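Local structure of RNA-binding protein Smaug (Drosophila melanogaster, 1OXJ) at residues Ala66-Arg71 / Thr91-Thr96; Ser84-Glu89 / Asp120-Thr125; Asp40-Val45 / His53-Cys58. The protein recognises RNA through its SAM domain and probably represses the translation of the messenger RNAs it binds in the fly embryo. All blocks are in the same frame, centred on the assembly; numbering follows the deposited sequence.

Interaction 1 of 3, residues Ala66-Arg71 / Thr91-Thr96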
# COMPACT_ATOMS: atom_id res chain seq x y z
N ALA A 66 3.48 8.60 -0.05
CA ALA A 66 4.92 8.85 -0.05
C ALA A 66 5.41 9.42 1.28
O ALA A 66 6.45 9.01 1.80
CB ALA A 66 5.30 9.79 -1.20
N ASN A 67 4.66 10.38 1.82
CA ASN A 67 5.04 10.98 3.10
C ASN A 67 4.92 9.96 4.23
O ASN A 67 5.79 9.86 5.10
CB ASN A 67 4.15 12.20 3.41
CG ASN A 67 4.34 13.34 2.42
OD1 ASN A 67 5.46 13.62 1.99
ND2 ASN A 67 3.25 14.02 2.07
N ILE A 68 3.83 9.19 4.21
CA ILE A 68 3.61 8.18 5.24
C ILE A 68 4.75 7.17 5.22
O ILE A 68 5.33 6.86 6.26
CB ILE A 68 2.28 7.44 5.03
CG1 ILE A 68 1.11 8.38 5.33
CG2 ILE A 68 2.23 6.20 5.91
CD1 ILE A 68 -0.23 7.88 4.83
N LEU A 69 5.07 6.65 4.04
CA LEU A 69 6.15 5.67 3.94
C LEU A 69 7.48 6.29 4.36
O LEU A 69 8.29 5.66 5.04
CB LEU A 69 6.24 5.13 2.51
CG LEU A 69 5.04 4.26 2.11
CD1 LEU A 69 5.01 4.02 0.59
CD2 LEU A 69 5.12 2.93 2.87
N ASN A 70 7.71 7.53 3.95
CA ASN A 70 8.94 8.23 4.30
C ASN A 70 9.04 8.32 5.82
O ASN A 70 10.09 8.03 6.41
CB ASN A 70 8.93 9.64 3.69
CG ASN A 70 10.17 10.43 4.03
OD1 ASN A 70 11.29 10.03 3.69
ND2 ASN A 70 9.98 11.56 4.71
N ARG A 71 7.94 8.71 6.45
CA ARG A 71 7.88 8.84 7.91
C ARG A 71 8.15 7.51 8.61
O ARG A 71 8.92 7.45 9.56
CB ARG A 71 6.50 9.35 8.32
CG ARG A 71 6.37 9.62 9.81
CD ARG A 71 5.07 9.07 10.35
NE ARG A 71 3.91 9.51 9.58
CZ ARG A 71 2.67 9.07 9.79
NH1 ARG A 71 2.44 8.17 10.74
NH2 ARG A 71 1.67 9.52 9.05
N THR A 91 -0.57 -1.88 6.19
CA THR A 91 -1.84 -2.55 5.92
C THR A 91 -2.79 -1.69 5.09
O THR A 91 -3.54 -2.20 4.25
CB THR A 91 -2.53 -2.92 7.24
OG1 THR A 91 -1.79 -3.98 7.87
CG2 THR A 91 -3.96 -3.36 7.00
N ASN A 92 -2.74 -0.38 5.31
CA ASN A 92 -3.61 0.54 4.60
C ASN A 92 -3.02 1.05 3.30
O ASN A 92 -3.60 1.93 2.65
CB ASN A 92 -3.96 1.72 5.51
CG ASN A 92 -4.68 1.29 6.77
OD1 ASN A 92 -5.66 0.55 6.70
ND2 ASN A 92 -4.20 1.73 7.92
N ILE A 93 -1.89 0.50 2.90
CA ILE A 93 -1.25 0.93 1.66
C ILE A 93 -1.06 -0.23 0.68
O ILE A 93 -1.14 -0.05 -0.54
CB ILE A 93 0.14 1.56 1.96
CG1 ILE A 93 -0.05 2.86 2.75
CG2 ILE A 93 0.90 1.83 0.66
CD1 ILE A 93 1.26 3.55 3.11
N VAL A 94 -0.85 -1.42 1.22
CA VAL A 94 -0.59 -2.60 0.39
C VAL A 94 -1.60 -2.90 -0.72
O VAL A 94 -1.22 -3.40 -1.78
CB VAL A 94 -0.40 -3.84 1.27
CG1 VAL A 94 -1.73 -4.25 1.92
CG2 VAL A 94 0.22 -4.97 0.45
N LEU A 95 -2.86 -2.57 -0.50
CA LEU A 95 -3.90 -2.83 -1.51
C LEU A 95 -4.20 -1.65 -2.42
O LEU A 95 -5.00 -1.77 -3.35
CB LEU A 95 -5.20 -3.26 -0.83
CG LEU A 95 -5.12 -4.48 0.08
CD1 LEU A 95 -6.51 -4.83 0.59
CD2 LEU A 95 -4.51 -5.65 -0.67
N THR A 96 -3.57 -0.50 -2.15
CA THR A 96 -3.81 0.69 -2.98
C THR A 96 -3.18 0.59 -4.37
O THR A 96 -2.18 -0.10 -4.55
CB THR A 96 -3.26 1.97 -2.30
OG1 THR A 96 -1.83 1.89 -2.22
CG2 THR A 96 -3.85 2.12 -0.91

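Interaction 2 of 3, residues Ser84-Glu89 / Asp120-Thr125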
# COMPACT_ATOMS: atom_id res chain seq x y z
N SER A 84 4.68 -2.97 15.31
CA SER A 84 3.24 -3.15 15.19
C SER A 84 2.63 -1.93 14.51
O SER A 84 1.73 -2.06 13.68
CB SER A 84 2.60 -3.35 16.58
OG SER A 84 2.72 -2.19 17.38
N THR A 85 3.13 -0.74 14.83
CA THR A 85 2.62 0.48 14.22
C THR A 85 2.95 0.54 12.74
O THR A 85 2.09 0.84 11.91
CB THR A 85 3.21 1.75 14.90
OG1 THR A 85 2.80 1.79 16.28
CG2 THR A 85 2.73 3.01 14.18
N ALA A 86 4.21 0.25 12.41
CA ALA A 86 4.65 0.27 11.02
C ALA A 86 3.84 -0.71 10.17
O ALA A 86 3.46 -0.40 9.04
CB ALA A 86 6.14 -0.08 10.94
N VAL A 87 3.55 -1.88 10.72
CA VAL A 87 2.80 -2.87 9.96
C VAL A 87 1.34 -2.44 9.80
O VAL A 87 0.70 -2.75 8.79
CB VAL A 87 2.90 -4.27 10.63
CG1 VAL A 87 1.99 -5.25 9.93
CG2 VAL A 87 4.34 -4.76 10.54
N GLU A 88 0.82 -1.69 10.77
CA GLU A 88 -0.56 -1.21 10.68
C GLU A 88 -0.63 -0.20 9.53
O GLU A 88 -1.56 -0.23 8.72
CB GLU A 88 -0.97 -0.54 11.99
CG GLU A 88 -2.45 -0.18 12.06
CD GLU A 88 -2.83 0.54 13.33
OE1 GLU A 88 -2.46 0.06 14.43
OE2 GLU A 88 -3.50 1.59 13.24
N GLU A 89 0.35 0.70 9.47
CA GLU A 89 0.40 1.68 8.38
C GLU A 89 0.45 0.96 7.03
O GLU A 89 -0.32 1.27 6.13
CB GLU A 89 1.63 2.58 8.51
CG GLU A 89 1.62 3.53 9.71
CD GLU A 89 0.63 4.67 9.55
OE1 GLU A 89 0.57 5.52 10.46
OE2 GLU A 89 -0.08 4.72 8.53
N ASP A 120 11.76 -3.80 3.63
CA ASP A 120 13.12 -4.26 3.96
C ASP A 120 13.51 -3.84 5.38
O ASP A 120 14.06 -4.64 6.14
CB ASP A 120 14.15 -3.69 2.98
CG ASP A 120 14.07 -4.33 1.60
OD1 ASP A 120 13.63 -5.50 1.51
OD2 ASP A 120 14.46 -3.68 0.61
N ILE A 121 13.22 -2.59 5.72
CA ILE A 121 13.54 -2.08 7.06
C ILE A 121 12.75 -2.85 8.12
O ILE A 121 13.30 -3.25 9.14
CB ILE A 121 13.21 -0.59 7.17
CG1 ILE A 121 14.07 0.20 6.17
CG2 ILE A 121 13.46 -0.10 8.59
CD1 ILE A 121 13.75 1.67 6.12
N VAL A 122 11.46 -3.05 7.86
CA VAL A 122 10.60 -3.77 8.80
C VAL A 122 11.08 -5.20 9.03
O VAL A 122 11.32 -5.61 10.16
CB VAL A 122 9.13 -3.82 8.29
CG1 VAL A 122 8.31 -4.82 9.13
CG2 VAL A 122 8.50 -2.45 8.39
N THR A 123 11.23 -5.96 7.95
CA THR A 123 11.67 -7.35 8.09
C THR A 123 13.07 -7.42 8.70
O THR A 123 13.40 -8.40 9.38
CB THR A 123 11.65 -8.08 6.73
OG1 THR A 123 12.54 -7.43 5.81
CG2 THR A 123 10.24 -8.07 6.15
N ASN A 124 13.88 -6.40 8.47
CA ASN A 124 15.23 -6.37 9.03
C ASN A 124 15.22 -6.03 10.52
O ASN A 124 15.97 -6.60 11.31
CB ASN A 124 16.11 -5.36 8.29
CG ASN A 124 16.55 -5.86 6.93
OD1 ASN A 124 17.22 -5.14 6.18
ND2 ASN A 124 16.19 -7.10 6.60
N THR A 125 14.38 -5.07 10.90
CA THR A 125 14.25 -4.66 12.29
C THR A 125 13.71 -5.84 13.07
O THR A 125 14.11 -6.10 14.21
CB THR A 125 13.29 -3.47 12.43
OG1 THR A 125 13.88 -2.30 11.85
CG2 THR A 125 12.96 -3.20 13.89

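Interaction 3 of 3, residues Asp40-Val45 / His53-Cys58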
# COMPACT_ATOMS: atom_id res chain seq x y z
N ASP A 40 -16.49 16.86 -5.05
CA ASP A 40 -17.38 17.62 -5.91
C ASP A 40 -17.62 16.90 -7.24
O ASP A 40 -18.74 16.82 -7.73
CB ASP A 40 -16.77 19.00 -6.13
CG ASP A 40 -17.73 19.97 -6.77
OD1 ASP A 40 -18.94 19.90 -6.49
OD2 ASP A 40 -17.25 20.83 -7.55
N PHE A 41 -16.54 16.36 -7.81
CA PHE A 41 -16.63 15.62 -9.06
C PHE A 41 -17.50 14.37 -8.88
O PHE A 41 -18.35 14.07 -9.72
CB PHE A 41 -15.23 15.19 -9.52
CG PHE A 41 -15.24 14.03 -10.49
CD1 PHE A 41 -15.66 14.20 -11.80
CD2 PHE A 41 -14.87 12.75 -10.06
CE1 PHE A 41 -15.73 13.12 -12.68
CE2 PHE A 41 -14.93 11.67 -10.93
CZ PHE A 41 -15.36 11.84 -12.24
N LEU A 42 -17.28 13.65 -7.79
CA LEU A 42 -18.03 12.43 -7.54
C LEU A 42 -19.53 12.69 -7.40
O LEU A 42 -20.35 11.98 -7.99
CB LEU A 42 -17.49 11.73 -6.28
CG LEU A 42 -16.05 11.24 -6.40
CD1 LEU A 42 -15.55 10.77 -5.04
CD2 LEU A 42 -15.98 10.10 -7.44
N GLN A 43 -19.88 13.71 -6.63
CA GLN A 43 -21.29 14.04 -6.44
C GLN A 43 -21.92 14.37 -7.79
O GLN A 43 -23.07 14.02 -8.05
CB GLN A 43 -21.45 15.25 -5.51
CG GLN A 43 -21.16 14.97 -4.05
CD GLN A 43 -21.51 16.16 -3.17
OE1 GLN A 43 -22.66 16.60 -3.12
NE2 GLN A 43 -20.52 16.70 -2.47
N SER A 44 -21.15 15.02 -8.66
CA SER A 44 -21.62 15.40 -9.98
C SER A 44 -21.89 14.25 -10.94
O SER A 44 -22.69 14.39 -11.87
CB SER A 44 -20.64 16.37 -10.64
OG SER A 44 -20.58 17.58 -9.92
N VAL A 45 -21.23 13.12 -10.73
CA VAL A 45 -21.45 11.98 -11.62
C VAL A 45 -22.28 10.85 -11.01
O VAL A 45 -22.18 9.70 -11.42
CB VAL A 45 -20.11 11.41 -12.16
CG1 VAL A 45 -19.42 12.46 -13.03
CG2 VAL A 45 -19.19 11.02 -11.02
N HIS A 53 -17.71 11.73 -0.26
CA HIS A 53 -16.83 12.21 0.79
C HIS A 53 -15.81 11.14 1.18
O HIS A 53 -14.62 11.42 1.28
CB HIS A 53 -17.65 12.62 2.03
CG HIS A 53 -16.81 13.19 3.13
ND1 HIS A 53 -16.02 14.30 2.97
CD2 HIS A 53 -16.62 12.78 4.41
CE1 HIS A 53 -15.38 14.56 4.09
NE2 HIS A 53 -15.73 13.65 4.99
N LYS A 54 -16.27 9.91 1.40
CA LYS A 54 -15.37 8.84 1.79
C LYS A 54 -14.32 8.53 0.73
O LYS A 54 -13.13 8.41 1.05
CB LYS A 54 -16.16 7.57 2.10
CG LYS A 54 -15.30 6.45 2.64
CD LYS A 54 -16.14 5.19 2.84
CE LYS A 54 -15.33 4.08 3.48
NZ LYS A 54 -16.15 2.85 3.66
N LEU A 55 -14.74 8.40 -0.52
CA LEU A 55 -13.79 8.10 -1.59
C LEU A 55 -12.82 9.27 -1.77
O LEU A 55 -11.63 9.06 -2.00
CB LEU A 55 -14.53 7.81 -2.90
CG LEU A 55 -13.67 7.38 -4.09
CD1 LEU A 55 -12.73 6.25 -3.70
CD2 LEU A 55 -14.58 6.95 -5.23
N ALA A 56 -13.31 10.49 -1.64
CA ALA A 56 -12.44 11.65 -1.79
C ALA A 56 -11.38 11.61 -0.69
O ALA A 56 -10.22 11.92 -0.94
CB ALA A 56 -13.25 12.94 -1.69
N LEU A 57 -11.78 11.21 0.51
CA LEU A 57 -10.85 11.11 1.63
C LEU A 57 -9.80 10.03 1.36
O LEU A 57 -8.62 10.22 1.66
CB LEU A 57 -11.59 10.75 2.92
CG LEU A 57 -12.49 11.83 3.53
CD1 LEU A 57 -13.11 11.28 4.82
CD2 LEU A 57 -11.67 13.08 3.82
N CYS A 58 -10.24 8.91 0.80
CA CYS A 58 -9.33 7.82 0.49
C CYS A 58 -8.33 8.23 -0.58
O CYS A 58 -7.16 7.88 -0.51
CB CYS A 58 -10.12 6.58 0.03
SG CYS A 58 -11.11 5.83 1.34

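Interaction 1 of 3, residues Ala66-Arg71 / Thr91-Thr96
The carbonyl oxygen of I93 takes two bonds from one residue, T96. The hydroxyl OG1 of T96 lies 2.7 Å from I93 O, in the plane of the carbonyl and on a lone pair. The C=O...O angle there is 138°. The amide N of T96 adds a second bond at 2.9 Å to the same I93 O. The amide bond closes a type I beta turn from I93 to T96, and the hydroxyl doubles it. R65 also holds OG1 of T96, so this hydroxyl both gives a bond to the turn and takes one from helix 49-77.

With its backbone held in this way, I93 sends its side chain across to helix 49-77 and meets it with a single methyl. CG1 stands anti to the carbonyl carbon (chi1 -66°) and the chain beyond it is extended (chi2 179°), which carries CD1 out to the helix. There CD1 sits 3.9 Å from L69 CD2 and 4.0 Å from L69 CG, and the two side chains cross at a slant. I68 covers the same methyl from the next position along: its branch CG2 comes within 4.0 Å of I93 CD1, the two isoleucines sliding past each other in opposite directions.

This is a loop-to-helix contact in the all-helical PHAT part of the protein, where the chain that follows helix 83-91 folds back on a helix shared with the SAM domain. Helix 49-77 is kinked here, where the amides of A66 and N67 make no bond to the turn before; beyond them N70 N to A66 O, at 2.9 Å, is regular. Helix 111-127 borders the contact too, with F115 packed on I93 and R114 both touching L69 and bonding to OD1 of N70.

Interaction 2 of 3, residues Ser84-Glu89 / Asp120-Thr125
Two helices of the all-helical PHAT domain, 83-91 and 111-127, pack here through small aliphatic side chains, with A86 and V87 on one and V122 on the other. The backbones come nearest at A86 and V122, whose CA atoms are 7.5 Å apart, and the CB of V122 is directed toward the partner helix.

Its two methyls divide the work. CG1 of V122, anti to the backbone N (chi1 168°), reaches to 4.2 Å from CG2 of V87. The other branch, CG2 of V122, lies 4.2 Å from CB of A86, which also points across the gap. No hydrogen bond spans the two segments, so what joins them is apolar contact between three buried residues.

Just before V122, the carbonyl oxygen of I121 is gripped twice by T125, one turn on. Its amide N binds I121 O at 2.8 Å in the ordinary helical way, and its hydroxyl OG1 binds I121 O at 2.9 Å from the opposite face, 41° out of the carbonyl plane. The threonine hydroxyl is thus spent on its own helix rather than on the partner.

Around the pair, helix 49-77 lays L76 against both A86 and V122 and V72 against A86, helix 136-150 brings T138, V141 and I145 up to V87, and helix 159-170 meets T123 through L165 and L169.

Interaction 3 of 3, residues Asp40-Val45 / His53-Cys58
L42 reaches across to L55 with both of its methyls, and the two leucine side chains cross at about a right angle. CD1 of L42 does most of the touching: it lies 3.8 Å from CB and 3.9 Å from CD2 of L55, and its nearest backbone neighbour across the gap is the amide N of A56, at 4.1 Å. The other branch, CD2 of L42, is 4.1 Å from CD2 of L55. L55 turns CG anti to its backbone N (chi1 -176°), which places that branched end beside the incoming methyls.

The contact is part of the helical bundle of the SAM domain, where short helix 39-44 packs on the first turns of long helix 49-77. L25, I37 and V47 close around L42 as well, while E39 touches A56 and H53.

Further out, the end of the short helix is tied back on itself. D40 O takes N of S44 at 3.1 Å and OG of S44 at 3.0 Å from opposite faces of its plane. V45, the first residue to leave helical angles, sets CG2 above one face of the F41 ring, offset toward the rim. On the long helix, NZ of K54 bonds to the backbone oxygen of L17.

How the interactions relate
From the N terminus, interaction 3 comes first: 40-45 meets 53-58 after seven intervening residues, closing the short connection between helix 39-44 and helix 49-77 in the SAM domain. Helix 49-77 runs on into the PHAT range, where 66-71 opens interaction 1. Before 91-96 closes that loop, 84-89 opens interaction 2, which 120-125 closes later, so interactions 1 and 2 cross; interaction 3 is in series with both. Interaction 1 ties the loop after helix 83-91 to helix 49-77, and interaction 2 ties helix 83-91 to helix 111-127. Their centres are 11 Å apart, and they touch through I68 packing on E89 and a long, weak R71-E89 ion pair. Interaction 3 touches neither.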